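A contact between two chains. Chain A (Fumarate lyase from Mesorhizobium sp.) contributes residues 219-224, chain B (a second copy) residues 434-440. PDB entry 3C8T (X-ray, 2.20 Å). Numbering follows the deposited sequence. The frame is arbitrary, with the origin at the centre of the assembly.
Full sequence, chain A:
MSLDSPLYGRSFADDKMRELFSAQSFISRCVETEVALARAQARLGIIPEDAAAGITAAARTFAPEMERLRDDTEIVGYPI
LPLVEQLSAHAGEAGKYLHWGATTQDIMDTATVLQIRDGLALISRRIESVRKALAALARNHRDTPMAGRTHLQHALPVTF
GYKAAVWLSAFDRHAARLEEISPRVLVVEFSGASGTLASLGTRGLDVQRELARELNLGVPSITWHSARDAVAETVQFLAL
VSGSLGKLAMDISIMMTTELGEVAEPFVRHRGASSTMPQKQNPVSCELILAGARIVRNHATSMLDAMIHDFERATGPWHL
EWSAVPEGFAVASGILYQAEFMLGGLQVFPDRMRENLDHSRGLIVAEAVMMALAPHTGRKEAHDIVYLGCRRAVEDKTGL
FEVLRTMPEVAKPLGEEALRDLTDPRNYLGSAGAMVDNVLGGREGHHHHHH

Chain A (219-224) VPSITW
Chain B (434-440) AMVDNVL

How do the two backbones meet? Residues 434-440 of chain B continue a helix that begins earlier, held by i to i+4 bonds such as Val B439 N to Met B435 O at 3.1 Å. Chain A, with no regular secondary structure, runs roughly opposite to the helix's direction from Ser A221 to Ile A222: Ser A221 has helix-like phi/psi of -63/-36, while Ile A222 is extended at -164/160. Register is set by CA of Ser A221 lying 5.6 Å from CA of Val B439, and CA of Ile A222 lying 6.1 Å from CA of Met B435.

Which polar interaction joins them? Asn B438 (chi1 t, chi2 74°) donates from ND2 to the backbone O of Ser A221 at 2.7 Å, with an N-H...O angle of 140°, so the bond is short but bent. Its OD1 is satisfied elsewhere in the structure.

What fills the apolar part? Ile A222, t at chi1 and chi2, points toward the helix and touches residues one turn apart: its CB lies 3.4 Å from Val B439 CG2, and its CD1 3.9 Å from Met B435 CB. Val B439 is t; its CG2 also lies 3.4 Å from Ser A221 O, beside the hydrogen bond.

How does the methionine reach Thr A223? Met B435 (m, t, t) is extended, which brings its SD to 3.9 Å from OG1 of Thr A223, whose chi1 is m; CE follows, 4.2 Å from that OG1.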

# COMPACT_ATOMS: atom_id res chain seq x y z
N VAL A 219 5.23 17.39 -27.59
CA VAL A 219 4.09 18.24 -27.33
C VAL A 219 2.97 17.35 -26.80
O VAL A 219 2.64 16.35 -27.43
CB VAL A 219 3.61 18.94 -28.65
CG1 VAL A 219 2.36 19.82 -28.44
CG2 VAL A 219 4.75 19.79 -29.30
N PRO A 220 2.38 17.69 -25.63
CA PRO A 220 1.26 16.89 -25.11
C PRO A 220 0.04 17.03 -26.00
O PRO A 220 -0.12 18.05 -26.73
CB PRO A 220 0.98 17.56 -23.76
CG PRO A 220 1.37 19.00 -23.96
CD PRO A 220 2.67 18.83 -24.75
N SER A 221 -0.85 16.04 -25.96
CA SER A 221 -2.11 16.16 -26.69
C SER A 221 -2.96 17.35 -26.15
O SER A 221 -3.64 18.05 -26.91
CB SER A 221 -2.90 14.87 -26.57
OG SER A 221 -2.85 14.40 -25.25
N ILE A 222 -2.89 17.55 -24.83
CA ILE A 222 -3.57 18.61 -24.10
C ILE A 222 -2.91 18.74 -22.71
O ILE A 222 -2.21 17.81 -22.22
CB ILE A 222 -5.13 18.34 -24.02
CG1 ILE A 222 -5.93 19.57 -23.54
CG2 ILE A 222 -5.43 17.08 -23.15
CD1 ILE A 222 -7.45 19.47 -23.84
N THR A 223 -3.14 19.90 -22.09
CA THR A 223 -2.79 20.21 -20.72
C THR A 223 -2.83 18.97 -19.81
O THR A 223 -3.81 18.19 -19.82
CB THR A 223 -3.79 21.26 -20.18
OG1 THR A 223 -3.84 22.35 -21.11
CG2 THR A 223 -3.38 21.78 -18.76
N TRP A 224 -1.75 18.78 -19.05
CA TRP A 224 -1.72 17.63 -18.15
C TRP A 224 -1.50 18.06 -16.69
O TRP A 224 -0.98 17.29 -15.90
CB TRP A 224 -0.73 16.55 -18.65
CG TRP A 224 0.66 17.03 -18.98
CD1 TRP A 224 1.07 17.65 -20.13
CD2 TRP A 224 1.84 16.92 -18.14
NE1 TRP A 224 2.43 17.92 -20.07
CE2 TRP A 224 2.92 17.47 -18.86
CE3 TRP A 224 2.08 16.38 -16.86
CZ2 TRP A 224 4.21 17.52 -18.34
CZ3 TRP A 224 3.39 16.42 -16.34
CH2 TRP A 224 4.42 16.98 -17.08
N ALA B 434 -9.51 25.23 -29.37
CA ALA B 434 -8.47 24.63 -30.20
C ALA B 434 -7.84 23.39 -29.54
O ALA B 434 -7.48 22.44 -30.23
CB ALA B 434 -7.40 25.66 -30.54
N MET B 435 -7.73 23.39 -28.21
CA MET B 435 -7.16 22.25 -27.48
C MET B 435 -8.07 21.02 -27.60
O MET B 435 -7.59 19.88 -27.80
CB MET B 435 -6.91 22.62 -26.00
CG MET B 435 -5.83 23.68 -25.78
SD MET B 435 -5.62 24.16 -24.06
CE MET B 435 -4.12 25.13 -24.20
N VAL B 436 -9.37 21.25 -27.53
CA VAL B 436 -10.36 20.20 -27.74
C VAL B 436 -10.20 19.58 -29.12
O VAL B 436 -10.20 18.34 -29.23
CB VAL B 436 -11.81 20.70 -27.55
CG1 VAL B 436 -12.84 19.68 -28.09
CG2 VAL B 436 -12.08 21.02 -26.08
N ASP B 437 -10.08 20.43 -30.15
CA ASP B 437 -9.93 19.98 -31.55
C ASP B 437 -8.68 19.12 -31.73
O ASP B 437 -8.69 18.10 -32.41
CB ASP B 437 -9.89 21.17 -32.50
CG ASP B 437 -11.22 21.96 -32.53
OD1 ASP B 437 -12.31 21.41 -32.19
OD2 ASP B 437 -11.15 23.16 -32.91
N ASN B 438 -7.60 19.54 -31.09
CA ASN B 438 -6.34 18.81 -31.07
C ASN B 438 -6.45 17.39 -30.53
O ASN B 438 -5.97 16.43 -31.15
CB ASN B 438 -5.33 19.57 -30.23
CG ASN B 438 -3.92 19.11 -30.47
OD1 ASN B 438 -3.34 19.42 -31.52
ND2 ASN B 438 -3.36 18.33 -29.54
N VAL B 439 -7.09 17.22 -29.38
CA VAL B 439 -7.27 15.89 -28.82
C VAL B 439 -8.22 15.03 -29.70
O VAL B 439 -7.95 13.87 -29.97
CB VAL B 439 -7.77 15.98 -27.35
CG1 VAL B 439 -8.07 14.59 -26.77
CG2 VAL B 439 -6.77 16.70 -26.53
N LEU B 440 -9.34 15.61 -30.11
CA LEU B 440 -10.29 14.89 -30.97
C LEU B 440 -9.63 14.42 -32.29
O LEU B 440 -9.90 13.31 -32.76
CB LEU B 440 -11.54 15.73 -31.22
CG LEU B 440 -12.47 15.93 -30.01
CD1 LEU B 440 -13.63 16.86 -30.37
CD2 LEU B 440 -13.05 14.60 -29.52